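Local coordinates for ML032222a iGluR (Mnemiopsis leidyi, PDB 4YKI), which binds glycine through the ligand-binding domain of a ctenophore ionotropic glutamate receptor, an ion channel subunit that glycine activates, at residues 10-15 against 85-90; 58-63 against 72-77; 93-98 against 143-148; 186-191 against 212-217. All coordinates share one frame; numbering follows the deposited sequence. Where two conformers were deposited one is given.

Contact 1. Residues 10-15 against 85-90; sequences LRLGSV and TDMIAI
L12 and G13 pair in parallel with M87 and I88, the short strands 10-13 and 87-89 lying 4.4 Å apart at their closest axis approach and turned 51° against each other. G13 is bonded through both its polar atoms, its N giving a hydrogen bond to M87 O (2.8 Å) and its O taking one from A89 N (2.8 Å). D86 N adds another to R11 O. Beyond the ladder, S14 OG donates to A89 O at 2.8 Å.

Among the side chains, R11 meets D86 in a salt bridge. The arginine chain bends at chi2 (87°) and again at chi3, and its guanidinium grips the carboxylate side-on: NE meets OD2 at 2.9 Å and NH2 meets OD1 at 3.1 Å, both from above the carboxylate plane. D86 OD2 also accepts from R11 N, on the same face as NE, while R11 NH2 has a second acceptor in D83 O. L12 and M87 run side by side, CD2 touching CE at 3.9 Å, and L12 goes on to V42 of helix 37-49.

An alanine in place of D86 would probably leave the R11 charge without its mate and R11 N without an acceptor. At this edge of the ligand-binding fold's parallel sheet, the contact pairs a partly exposed ionic end with a buried apolar middle, where M87 N has no partner.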
loop_
_atom_site.group_PDB
_atom_site.type_symbol
_atom_site.label_atom_id
_atom_site.label_comp_id
_atom_site.label_asym_id
_atom_site.label_seq_id
_atom_site.Cartn_x
_atom_site.Cartn_y
_atom_site.Cartn_z
ATOM N N LEU B 10 -14.773 18.230 11.384
ATOM C CA LEU B 10 -14.996 17.074 10.549
ATOM C C LEU B 10 -15.945 16.068 11.193
ATOM O O LEU B 10 -15.833 15.759 12.365
ATOM C CB LEU B 10 -13.672 16.383 10.211
ATOM C CG LEU B 10 -12.612 17.177 9.437
ATOM C CD1 LEU B 10 -11.431 16.274 9.069
ATOM C CD2 LEU B 10 -13.221 17.842 8.193
ATOM N N ARG B 11 -16.855 15.544 10.386
ATOM C CA ARG B 11 -17.692 14.422 10.752
ATOM C C ARG B 11 -17.042 13.186 10.157
ATOM O O ARG B 11 -16.861 13.111 8.941
ATOM C CB ARG B 11 -19.119 14.617 10.229
ATOM C CG ARG B 11 -19.875 15.843 10.803
ATOM C CD ARG B 11 -19.652 17.187 10.057
ATOM N NE ARG B 11 -19.640 16.956 8.629
ATOM C CZ ARG B 11 -20.699 16.754 7.859
ATOM N NH1 ARG B 11 -21.930 16.921 8.330
ATOM N NH2 ARG B 11 -20.500 16.402 6.592
ATOM N N LEU B 12 -16.669 12.249 11.007
ATOM C CA LEU B 12 -15.890 11.081 10.589
ATOM C C LEU B 12 -16.719 9.819 10.690
ATOM O O LEU B 12 -17.225 9.490 11.765
ATOM C CB LEU B 12 -14.632 10.938 11.455
ATOM C CG LEU B 12 -13.704 12.160 11.441
ATOM C CD1 LEU B 12 -12.535 11.903 12.391
ATOM C CD2 LEU B 12 -13.217 12.469 10.034
ATOM N N GLY B 13 -16.898 9.116 9.578
ATOM C CA GLY B 13 -17.606 7.851 9.603
ATOM C C GLY B 13 -16.751 6.772 10.230
ATOM O O GLY B 13 -15.570 6.634 9.877
ATOM N N SER B 14 -17.339 5.978 11.106
ATOM C CA SER B 14 -16.636 4.861 11.699
ATOM C C SER B 14 -17.628 3.902 12.341
ATOM O O SER B 14 -18.817 4.228 12.512
ATOM C CB SER B 14 -15.596 5.327 12.743
ATOM O OG SER B 14 -14.584 4.345 12.919
ATOM N N VAL B 15 -17.118 2.721 12.669
ATOM C CA VAL B 15 -17.819 1.716 13.457
ATOM C C VAL B 15 -16.773 0.966 14.274
ATOM O O VAL B 15 -15.591 1.022 13.967
ATOM C CB VAL B 15 -18.589 0.681 12.593
ATOM C CG1 VAL B 15 -19.704 1.316 11.826
ATOM C CG2 VAL B 15 -17.673 -0.105 11.658
ATOM N N THR B 85 -20.985 12.609 6.497
ATOM C CA THR B 85 -19.603 12.578 6.943
ATOM C C THR B 85 -18.700 13.185 5.869
ATOM O O THR B 85 -19.093 13.321 4.700
ATOM C CB THR B 85 -19.156 11.157 7.261
ATOM O OG1 THR B 85 -19.421 10.359 6.108
ATOM C CG2 THR B 85 -19.898 10.609 8.465
ATOM N N ASP B 86 -17.489 13.547 6.288
ATOM C CA ASP B 86 -16.454 14.131 5.436
ATOM C C ASP B 86 -15.324 13.167 5.094
ATOM O O ASP B 86 -14.586 13.380 4.130
ATOM C CB ASP B 86 -15.839 15.307 6.168
ATOM C CG ASP B 86 -16.860 16.327 6.547
ATOM O OD1 ASP B 86 -17.610 16.716 5.648
ATOM O OD2 ASP B 86 -16.942 16.708 7.725
ATOM N N MET B 87 -15.146 12.145 5.921
ATOM C CA MET B 87 -14.102 11.157 5.734
ATOM C C MET B 87 -14.522 9.917 6.494
ATOM O O MET B 87 -15.156 10.049 7.530
ATOM C CB MET B 87 -12.758 11.706 6.260
ATOM C CG MET B 87 -11.564 10.765 6.082
ATOM S SD MET B 87 -9.951 11.539 6.406
ATOM C CE MET B 87 -9.933 11.598 8.199
ATOM N N ILE B 88 -14.180 8.747 5.965
ATOM C CA ILE B 88 -14.431 7.474 6.635
ATOM C C ILE B 88 -13.115 7.067 7.285
ATOM O O ILE B 88 -12.124 6.787 6.575
ATOM C CB ILE B 88 -14.937 6.410 5.667
ATOM C CG1 ILE B 88 -16.260 6.856 5.006
ATOM C CG2 ILE B 88 -15.109 5.087 6.403
ATOM C CD1 ILE B 88 -16.707 5.942 3.866
ATOM N N ALA B 89 -13.084 7.093 8.626
ATOM C CA ALA B 89 -11.889 6.796 9.416
ATOM C C ALA B 89 -12.036 5.421 10.059
ATOM O O ALA B 89 -12.616 5.281 11.146
ATOM C CB ALA B 89 -11.668 7.869 10.446
ATOM N N ILE B 90 -11.540 4.391 9.364
ATOM C CA ILE B 90 -11.651 3.001 9.786
ATOM C C ILE B 90 -10.652 2.230 8.926
ATOM O O ILE B 90 -9.965 2.824 8.085
ATOM C CB ILE B 90 -13.128 2.517 9.601
ATOM C CG1 ILE B 90 -13.469 1.237 10.392
ATOM C CG2 ILE B 90 -13.458 2.375 8.109
ATOM C CD1 ILE B 90 -13.039 1.224 11.856
#

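Contact 2. Residues 58-63 against 72-77; sequences PDDRKF and EWNGMI. With GLY (glycine), chain E.
K62 and F63 turn their carbonyls onto the first turn of helix 75-81, a loop-to-helix contact that lies against the glycine pocket. M76 N donates to K62 O at 3.1 Å, and weak bonds run from M76 N and I77 N to F63 O. Just ahead of them, D60 OD2 takes G75 N on its syn lone pair (2.9 Å), while OD1 accepts from K62 N in an Asx turn, so one carboxylate ties its own loop to G75, just before M76. G75 has a positive phi of 66°, and its CA lies 3.1 Å from K62 O; a CB there would collide with that carbonyl.

The F63 ring is covered on both faces. M76 bends at chi3 (-77°), and its CE lies over one face in a CH-pi contact, 3.6 Å from the centroid of the F63 ring; on the opposite face is CA of the bound glycine, offset toward the rim. P58 CD packs on M76 CG at 3.7 Å. F63 also makes a cation-pi contact with R144.

Around this, M76 and I77 rest on I88 of strand 87-89, F63 and I77 touch R98 of helix 96-99, and W73 lies against A97 and R98 of that same helix.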
loop_
_atom_site.group_PDB
_atom_site.type_symbol
_atom_site.label_atom_id
_atom_site.label_comp_id
_atom_site.label_asym_id
_atom_site.label_seq_id
_atom_site.Cartn_x
_atom_site.Cartn_y
_atom_site.Cartn_z
ATOM N N PRO B 58 -23.088 4.679 10.785
ATOM C CA PRO B 58 -24.299 4.483 9.986
ATOM C C PRO B 58 -25.333 3.700 10.774
ATOM O O PRO B 58 -24.981 2.759 11.487
ATOM C CB PRO B 58 -23.810 3.667 8.791
ATOM C CG PRO B 58 -22.676 2.886 9.346
ATOM C CD PRO B 58 -21.990 3.814 10.334
ATOM N N ASP B 59 -26.593 4.082 10.649
ATOM C CA ASP B 59 -27.650 3.374 11.337
ATOM C C ASP B 59 -27.688 1.879 10.977
ATOM O O ASP B 59 -28.026 1.035 11.808
ATOM C CB ASP B 59 -28.997 4.032 11.003
ATOM C CG ASP B 59 -29.076 5.480 11.461
ATOM O OD1 ASP B 59 -28.497 5.790 12.518
ATOM O OD2 ASP B 59 -29.751 6.301 10.788
ATOM N N ASP B 60 -27.330 1.543 9.744
ATOM C CA ASP B 60 -27.377 0.154 9.306
ATOM C C ASP B 60 -26.174 -0.665 9.800
ATOM O O ASP B 60 -26.170 -1.869 9.631
ATOM C CB ASP B 60 -27.570 0.044 7.775
ATOM C CG ASP B 60 -26.418 0.620 6.942
ATOM O OD1 ASP B 60 -25.297 0.827 7.467
ATOM O OD2 ASP B 60 -26.669 0.819 5.725
ATOM N N ARG B 61 -25.180 -0.002 10.408
ATOM C CA ARG B 61 -23.952 -0.605 10.941
ATOM C C ARG B 61 -23.167 -1.439 9.904
ATOM O O ARG B 61 -22.436 -2.356 10.242
ATOM C CB ARG B 61 -24.225 -1.331 12.265
ATOM C CG ARG B 61 -24.726 -0.411 13.439
ATOM C CD ARG B 61 -23.655 0.638 13.891
ATOM N NE ARG B 61 -23.951 1.255 15.192
ATOM C CZ ARG B 61 -24.755 2.299 15.378
ATOM N NH1 ARG B 61 -25.355 2.873 14.349
ATOM N NH2 ARG B 61 -24.942 2.791 16.597
ATOM N N LYS B 62 -23.308 -1.065 8.640
ATOM C CA LYS B 62 -22.559 -1.693 7.560
ATOM C C LYS B 62 -21.341 -0.859 7.146
ATOM O O LYS B 62 -21.316 0.361 7.306
ATOM C CB LYS B 62 -23.446 -1.895 6.324
ATOM C CG LYS B 62 -24.778 -2.583 6.566
ATOM C CD LYS B 62 -24.626 -3.913 7.273
ATOM C CE LYS B 62 -25.984 -4.557 7.468
ATOM N NZ LYS B 62 -25.957 -5.705 8.405
ATOM N N PHE B 63 -20.351 -1.516 6.560
ATOM C CA PHE B 63 -19.232 -0.816 5.954
ATOM C C PHE B 63 -19.678 -0.142 4.648
ATOM O O PHE B 63 -19.495 1.060 4.470
ATOM C CB PHE B 63 -18.031 -1.755 5.743
ATOM C CG PHE B 63 -17.096 -1.816 6.920
ATOM C CD1 PHE B 63 -17.477 -2.436 8.096
ATOM C CD2 PHE B 63 -15.845 -1.235 6.857
ATOM C CE1 PHE B 63 -16.618 -2.475 9.187
ATOM C CE2 PHE B 63 -14.992 -1.266 7.942
ATOM C CZ PHE B 63 -15.381 -1.884 9.111
ATOM N N GLU B 72 -27.987 1.725 -5.416
ATOM C CA GLU B 72 -27.694 2.566 -4.270
ATOM C C GLU B 72 -26.656 1.893 -3.379
ATOM O O GLU B 72 -26.493 0.664 -3.376
ATOM C CB GLU B 72 -28.960 2.837 -3.459
ATOM C CG GLU B 72 -30.105 3.492 -4.247
ATOM C CD GLU B 72 -29.887 4.973 -4.538
ATOM O OE1 GLU B 72 -28.880 5.549 -4.069
ATOM O OE2 GLU B 72 -30.741 5.573 -5.232
ATOM N N TRP B 73 -25.969 2.750 -2.630
ATOM C CA TRP B 73 -25.021 2.353 -1.611
ATOM C C TRP B 73 -25.678 2.289 -0.242
ATOM O O TRP B 73 -26.757 2.856 -0.013
ATOM C CB TRP B 73 -23.871 3.369 -1.563
ATOM C CG TRP B 73 -22.962 3.250 -2.745
ATOM C CD1 TRP B 73 -23.049 3.908 -3.931
ATOM C CD2 TRP B 73 -21.822 2.394 -2.847
ATOM N NE1 TRP B 73 -22.051 3.505 -4.766
ATOM C CE2 TRP B 73 -21.275 2.578 -4.127
ATOM C CE3 TRP B 73 -21.218 1.485 -1.977
ATOM C CZ2 TRP B 73 -20.151 1.887 -4.560
ATOM C CZ3 TRP B 73 -20.103 0.800 -2.397
ATOM C CH2 TRP B 73 -19.571 1.009 -3.683
ATOM N N ASN B 74 -24.963 1.662 0.688
ATOM C CA ASN B 74 -25.360 1.636 2.093
ATOM C C ASN B 74 -24.134 1.845 2.978
ATOM O O ASN B 74 -23.047 2.182 2.486
ATOM C CB ASN B 74 -26.146 0.351 2.424
ATOM C CG ASN B 74 -25.353 -0.906 2.239
ATOM O OD1 ASN B 74 -24.131 -0.889 2.083
ATOM N ND2 ASN B 74 -26.051 -2.027 2.271
ATOM N N GLY B 75 -24.314 1.711 4.283
ATOM C CA GLY B 75 -23.192 1.759 5.212
ATOM C C GLY B 75 -22.503 3.102 5.301
ATOM O O GLY B 75 -23.051 4.162 5.006
ATOM N N MET B 76 -21.242 3.053 5.709
ATOM C CA MET B 76 -20.436 4.270 5.821
ATOM C C MET B 76 -20.254 4.932 4.464
ATOM O O MET B 76 -20.167 6.146 4.395
ATOM C CB MET B 76 -19.082 3.962 6.477
ATOM C CG MET B 76 -19.196 3.656 7.975
ATOM S SD MET B 76 -17.611 3.261 8.773
ATOM C CE MET B 76 -17.437 1.594 8.179
ATOM N N ILE B 77 -20.167 4.136 3.397
ATOM C CA ILE B 77 -20.029 4.702 2.060
ATOM C C ILE B 77 -21.221 5.620 1.762
ATOM O O ILE B 77 -21.055 6.752 1.308
ATOM C CB ILE B 77 -19.929 3.610 0.975
ATOM C CG1 ILE B 77 -18.749 2.649 1.211
ATOM C CG2 ILE B 77 -19.816 4.263 -0.402
ATOM C CD1 ILE B 77 -17.377 3.252 1.120
HETATM N N GLY E . -12.695 -3.691 6.383
HETATM C CA GLY E . -14.054 -4.021 5.894
HETATM C C GLY E . -14.507 -3.173 4.730
HETATM O O GLY E . -15.601 -3.463 4.199
HETATM O OXT GLY E . -13.801 -2.212 4.355
#

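Contact 3. Residues 93-98 against 143-148; sequences STNSAR and SRHPET. With GLY (glycine), chain E.
H145 reaches across to S93 and N95 at the N-terminal end of helix 145-152. Its CB passes the bound glycine, 3.3 Å from the ligand's O. CG then stands anti to the backbone N (chi1 167°), and S93 lies on one face of the ring, though how closely is doubtful. At the edge, ND1 accepts from N95 ND2 at 3.0 Å; the bond is nearly straight (174°), with amide and imidazole planes only 2° apart. CE1 comes within 3.4 Å of T94 O, and CD2 faces E188. The amide of N95 has further roles: OD1 caps helix 96-99 by taking R98 N, and ND2 also donates to a water shared with T148 OG1.

Alongside, the ligand carboxylate is gripped by four bonds: R98 NH1 and S93 N to OXT, R98 NH2 and H145 N to O. R144 lays its guanidinium face over the ligand CA, and it is salt-bridged to D187 and E17.

An alanine in place of H145 would probably leave N95 ND2 without its ring acceptor and the amide freer to turn. With R98, the helix-start amide of H145 and the amide of S93 around it, the carboxylate charge is likely to be well compensated, as in other glutamate-receptor pockets, whose two lobes close over the ligand.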
loop_
_atom_site.group_PDB
_atom_site.type_symbol
_atom_site.label_atom_id
_atom_site.label_comp_id
_atom_site.label_asym_id
_atom_site.label_seq_id
_atom_site.Cartn_x
_atom_site.Cartn_y
_atom_site.Cartn_z
ATOM N N SER B 93 -11.348 -0.996 3.305
ATOM C CA SER B 93 -10.671 -1.734 2.243
ATOM C C SER B 93 -10.875 -1.074 0.895
ATOM O O SER B 93 -11.956 -0.571 0.576
ATOM C CB SER B 93 -11.204 -3.145 2.190
ATOM O OG SER B 93 -11.040 -3.732 3.466
ATOM N N THR B 94 -9.821 -1.107 0.083
ATOM C CA THR B 94 -9.863 -0.578 -1.275
ATOM C C THR B 94 -10.451 -1.592 -2.239
ATOM O O THR B 94 -9.949 -2.725 -2.340
ATOM C CB THR B 94 -8.470 -0.134 -1.748
ATOM O OG1 THR B 94 -7.546 -1.224 -1.641
ATOM C CG2 THR B 94 -7.989 1.036 -0.916
ATOM N N ASN B 95 -11.531 -1.195 -2.925
ATOM C CA ASN B 95 -12.087 -1.986 -4.027
ATOM C C ASN B 95 -12.615 -1.085 -5.130
ATOM O O ASN B 95 -12.904 0.086 -4.920
ATOM C CB ASN B 95 -13.098 -3.069 -3.570
ATOM C CG ASN B 95 -14.390 -2.520 -3.001
ATOM O OD1 ASN B 95 -15.087 -1.753 -3.648
ATOM N ND2 ASN B 95 -14.759 -3.000 -1.815
ATOM N N SER B 96 -12.694 -1.648 -6.323
ATOM C CA SER B 96 -13.063 -0.888 -7.502
ATOM C C SER B 96 -14.505 -0.366 -7.432
ATOM O O SER B 96 -14.799 0.723 -7.910
ATOM C CB SER B 96 -12.840 -1.720 -8.763
ATOM O OG SER B 96 -11.451 -1.925 -8.999
ATOM N N ALA B 97 -15.413 -1.143 -6.850
ATOM C CA ALA B 97 -16.796 -0.698 -6.730
ATOM C C ALA B 97 -16.839 0.621 -5.931
ATOM O O ALA B 97 -17.436 1.595 -6.360
ATOM C CB ALA B 97 -17.675 -1.776 -6.072
ATOM N N ARG B 98 -16.176 0.649 -4.773
ATOM C CA ARG B 98 -16.124 1.844 -3.945
ATOM C C ARG B 98 -15.438 3.002 -4.690
ATOM O O ARG B 98 -15.892 4.128 -4.621
ATOM C CB ARG B 98 -15.413 1.540 -2.612
ATOM C CG ARG B 98 -16.285 0.764 -1.649
ATOM C CD ARG B 98 -15.495 0.234 -0.473
ATOM N NE ARG B 98 -16.366 -0.455 0.460
ATOM C CZ ARG B 98 -15.938 -1.095 1.530
ATOM N NH1 ARG B 98 -14.651 -1.150 1.832
ATOM N NH2 ARG B 98 -16.818 -1.661 2.340
ATOM N N SER B 143 -22.650 -6.641 2.769
ATOM C CA SER B 143 -22.299 -5.230 2.554
ATOM C C SER B 143 -20.959 -4.854 3.180
ATOM O O SER B 143 -20.807 -3.810 3.824
ATOM C CB SER B 143 -23.419 -4.321 3.052
ATOM O OG SER B 143 -24.604 -4.536 2.295
ATOM N N ARG B 144 -19.967 -5.698 2.942
ATOM C CA ARG B 144 -18.608 -5.507 3.431
ATOM C C ARG B 144 -17.684 -5.941 2.284
ATOM O O ARG B 144 -18.107 -6.665 1.375
ATOM C CB ARG B 144 -18.419 -6.359 4.696
ATOM C CG ARG B 144 -17.108 -6.230 5.446
ATOM C CD ARG B 144 -17.029 -7.287 6.536
ATOM N NE ARG B 144 -15.698 -7.445 7.132
ATOM C CZ ARG B 144 -15.171 -6.673 8.077
ATOM N NH1 ARG B 144 -15.829 -5.631 8.552
ATOM N NH2 ARG B 144 -13.953 -6.945 8.538
ATOM N N HIS B 145 -16.423 -5.536 2.352
ATOM C CA HIS B 145 -15.472 -5.718 1.256
ATOM C C HIS B 145 -15.284 -7.161 0.768
ATOM O O HIS B 145 -15.283 -7.370 -0.426
ATOM C CB HIS B 145 -14.170 -5.049 1.669
ATOM C CG HIS B 145 -13.001 -5.381 0.825
ATOM N ND1 HIS B 145 -12.765 -4.783 -0.392
ATOM C CD2 HIS B 145 -11.972 -6.227 1.060
ATOM C CE1 HIS B 145 -11.621 -5.247 -0.863
ATOM N NE2 HIS B 145 -11.118 -6.122 -0.003
ATOM N N PRO B 146 -15.090 -8.151 1.656
ATOM C CA PRO B 146 -14.887 -9.499 1.114
ATOM C C PRO B 146 -16.040 -9.952 0.212
ATOM O O PRO B 146 -15.799 -10.488 -0.864
ATOM C CB PRO B 146 -14.728 -10.364 2.377
ATOM C CG PRO B 146 -14.161 -9.406 3.405
ATOM C CD PRO B 146 -14.894 -8.116 3.120
ATOM N N GLU B 147 -17.279 -9.732 0.636
ATOM C CA GLU B 147 -18.444 -10.041 -0.193
ATOM C C GLU B 147 -18.334 -9.366 -1.562
ATOM O O GLU B 147 -18.571 -9.991 -2.588
ATOM C CB GLU B 147 -19.713 -9.587 0.515
ATOM C CG GLU B 147 -20.983 -9.924 -0.255
ATOM C CD GLU B 147 -22.218 -9.266 0.313
ATOM O OE1 GLU B 147 -22.231 -8.018 0.382
ATOM O OE2 GLU B 147 -23.172 -9.989 0.673
ATOM N N THR B 148 -17.981 -8.088 -1.568
ATOM C CA THR B 148 -17.861 -7.364 -2.827
ATOM C C THR B 148 -16.791 -7.981 -3.726
ATOM O O THR B 148 -17.015 -8.184 -4.928
ATOM C CB THR B 148 -17.561 -5.886 -2.559
ATOM O OG1 THR B 148 -18.737 -5.263 -2.033
ATOM C CG2 THR B 148 -17.192 -5.168 -3.837
HETATM N N GLY E . -12.695 -3.691 6.383
HETATM C CA GLY E . -14.054 -4.021 5.894
HETATM C C GLY E . -14.507 -3.173 4.730
HETATM O O GLY E . -15.601 -3.463 4.199
HETATM O OXT GLY E . -13.801 -2.212 4.355
HETATM O O HOH W 1 -17.704 -3.145 -0.583
#

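Contact 4. Residues 186-191 against 212-217; sequences IDEGPV and FEYAFG. With MG (magnesium ion), chain D; GLY (glycine), chain E.
E188, where strand 183-188 ends, is the first residue of its segment to meet Y214 and F212. Its CB lies 3.4 Å from Y214 OH, and its CG, set beside the backbone N by a chi1 of -57°, comes to 4.1 Å from F212 CZ. From there the chain runs extended to a carboxylate whose OE1 accepts twice. Y214 OH donates to it at 2.8 Å from above the carboxylate plane, with the ring turned 45° to that plane, and N of the bound glycine donates to the same OE1 at 2.7 Å. OE2 is held by S93 OG.

An acidic side chain receiving the ligand's amino group is the familiar device of glutamate-receptor clamshell domains, here with a tyrosine helping to fix the carboxylate. Past E188, which stands at the N-cap, helix 189-195 begins. P190 meets Y214 tip to tip, CG to CE2 at 3.8 Å, and V191 comes at about a right angle, its CG2 3.5 Å from the same OH.

Next to Y214 on strand 202-218, E213 instead serves the magnesium ion: OE2 binds it at 2.1 Å together with D110, two waters, and E213 and D110 of the second subunit.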
loop_
_atom_site.group_PDB
_atom_site.type_symbol
_atom_site.label_atom_id
_atom_site.label_comp_id
_atom_site.label_asym_id
_atom_site.label_seq_id
_atom_site.Cartn_x
_atom_site.Cartn_y
_atom_site.Cartn_z
ATOM N N ILE B 186 -15.009 -16.256 5.743
ATOM C CA ILE B 186 -14.108 -15.646 4.776
ATOM C C ILE B 186 -14.127 -14.144 5.012
ATOM O O ILE B 186 -15.176 -13.514 4.850
ATOM C CB ILE B 186 -14.569 -15.944 3.322
ATOM C CG1 ILE B 186 -14.698 -17.456 3.085
ATOM C CG2 ILE B 186 -13.612 -15.304 2.299
ATOM C CD1 ILE B 186 -15.379 -17.841 1.767
ATOM N N ASP B 187 -12.990 -13.585 5.398
ATOM C CA ASP B 187 -12.916 -12.162 5.732
ATOM C C ASP B 187 -11.510 -11.629 5.436
ATOM O O ASP B 187 -10.938 -11.984 4.406
ATOM C CB ASP B 187 -13.387 -11.881 7.172
ATOM C CG ASP B 187 -13.800 -10.427 7.357
ATOM O OD1 ASP B 187 -14.914 -10.066 6.888
ATOM O OD2 ASP B 187 -12.994 -9.649 7.910
ATOM N N GLU B 188 -10.974 -10.773 6.314
ATOM C CA GLU B 188 -9.759 -10.010 6.031
ATOM C C GLU B 188 -8.652 -10.401 7.003
ATOM O O GLU B 188 -8.866 -10.483 8.203
ATOM C CB GLU B 188 -10.053 -8.501 6.102
ATOM C CG GLU B 188 -11.162 -8.068 5.161
ATOM C CD GLU B 188 -11.483 -6.587 5.225
ATOM O OE1 GLU B 188 -11.127 -5.922 6.228
ATOM O OE2 GLU B 188 -12.154 -6.105 4.271
ATOM N N GLY B 189 -7.455 -10.589 6.463
ATOM C CA GLY B 189 -6.328 -11.071 7.232
ATOM C C GLY B 189 -6.082 -10.380 8.568
ATOM O O GLY B 189 -6.008 -11.035 9.601
ATOM N N PRO B 190 -5.921 -9.059 8.583
ATOM C CA PRO B 190 -5.533 -8.415 9.847
ATOM C C PRO B 190 -6.628 -8.484 10.911
ATOM O O PRO B 190 -6.360 -8.617 12.106
ATOM C CB PRO B 190 -5.249 -6.969 9.420
ATOM C CG PRO B 190 -4.879 -7.090 7.952
ATOM C CD PRO B 190 -5.774 -8.158 7.430
ATOM N N VAL B 191 -7.886 -8.411 10.475
ATOM C CA VAL B 191 -9.023 -8.476 11.373
ATOM C C VAL B 191 -9.107 -9.857 12.010
ATOM O O VAL B 191 -9.326 -9.997 13.217
ATOM C CB VAL B 191 -10.328 -8.134 10.608
ATOM C CG1 VAL B 191 -11.566 -8.363 11.454
ATOM C CG2 VAL B 191 -10.282 -6.683 10.122
ATOM N N PHE B 212 -5.124 -5.946 -1.473
ATOM C CA PHE B 212 -5.764 -4.646 -1.325
ATOM C C PHE B 212 -5.139 -3.900 -0.139
ATOM O O PHE B 212 -4.191 -4.382 0.471
ATOM C CB PHE B 212 -7.296 -4.791 -1.223
ATOM C CG PHE B 212 -7.757 -5.616 -0.058
ATOM C CD1 PHE B 212 -7.875 -6.974 -0.171
ATOM C CD2 PHE B 212 -8.074 -5.020 1.154
ATOM C CE1 PHE B 212 -8.282 -7.740 0.892
ATOM C CE2 PHE B 212 -8.470 -5.782 2.230
ATOM C CZ PHE B 212 -8.574 -7.153 2.090
ATOM N N GLU B 213 -5.655 -2.711 0.128
ATOM C CA GLU B 213 -5.160 -1.833 1.179
ATOM C C GLU B 213 -6.283 -1.478 2.122
ATOM O O GLU B 213 -7.460 -1.474 1.746
ATOM C CB GLU B 213 -4.727 -0.503 0.575
ATOM C CG GLU B 213 -3.541 -0.564 -0.314
ATOM C CD GLU B 213 -2.232 -0.670 0.436
ATOM O OE1 GLU B 213 -2.212 -0.600 1.693
ATOM O OE2 GLU B 213 -1.184 -0.777 -0.253
ATOM N N TYR B 214 -5.908 -1.103 3.341
ATOM C CA TYR B 214 -6.725 -0.264 4.182
ATOM C C TYR B 214 -6.318 1.199 3.998
ATOM O O TYR B 214 -5.131 1.538 3.955
ATOM C CB TYR B 214 -6.575 -0.638 5.666
ATOM C CG TYR B 214 -7.117 -1.989 6.042
ATOM C CD1 TYR B 214 -8.267 -2.494 5.447
ATOM C CD2 TYR B 214 -6.495 -2.749 7.009
ATOM C CE1 TYR B 214 -8.780 -3.747 5.827
ATOM C CE2 TYR B 214 -7.004 -3.963 7.404
ATOM C CZ TYR B 214 -8.131 -4.469 6.812
ATOM O OH TYR B 214 -8.578 -5.693 7.235
ATOM N N ALA B 215 -7.319 2.058 3.861
ATOM C CA ALA B 215 -7.125 3.472 3.710
ATOM C C ALA B 215 -8.323 4.159 4.355
ATOM O O ALA B 215 -9.217 3.492 4.891
ATOM C CB ALA B 215 -7.012 3.833 2.238
ATOM N N PHE B 216 -8.330 5.487 4.354
ATOM C CA PHE B 216 -9.523 6.232 4.740
ATOM C C PHE B 216 -10.310 6.558 3.456
ATOM O O PHE B 216 -9.748 6.641 2.350
ATOM C CB PHE B 216 -9.145 7.515 5.500
ATOM C CG PHE B 216 -8.585 7.302 6.896
ATOM C CD1 PHE B 216 -8.596 6.079 7.534
ATOM C CD2 PHE B 216 -8.065 8.382 7.571
ATOM C CE1 PHE B 216 -8.081 5.941 8.820
ATOM C CE2 PHE B 216 -7.554 8.242 8.860
ATOM C CZ PHE B 216 -7.585 7.012 9.465
ATOM N N GLY B 217 -11.617 6.755 3.606
ATOM C CA GLY B 217 -12.466 7.137 2.483
ATOM C C GLY B 217 -12.732 8.629 2.451
ATOM O O GLY B 217 -12.927 9.241 3.497
HETATM MG MG MG D . 0.736 -1.235 0.339
HETATM N N GLY E . -12.695 -3.691 6.383
HETATM C CA GLY E . -14.054 -4.021 5.894
HETATM C C GLY E . -14.507 -3.173 4.730
HETATM O O GLY E . -15.601 -3.463 4.199
HETATM O OXT GLY E . -13.801 -2.212 4.355
HETATM O O HOH W 2 0.326 -0.525 2.282
HETATM O O HOH W 3 1.056 -1.745 -1.682
#

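How the contacts relate
From the N terminus, strand 10-13 pairs with strand 87-89 to close the long loop of contact 1, and contact 2 lies wholly within that loop, joining the stretch after strand 52-56 to helix 75-81. V15 packs on F63 and P58 where the two meet. Contacts 3 and 4 follow in series, so no contact crosses another. Contact 3 brings residues 93-98 to the start of helix 145-152, and contact 4 brings residues 186-191 to strand 202-218. That strand runs back to contact 1, where I88 N meets G217 O. Contacts 2, 3 and 4 share the bound glycine, and 3 and 4 also touch the second subunit.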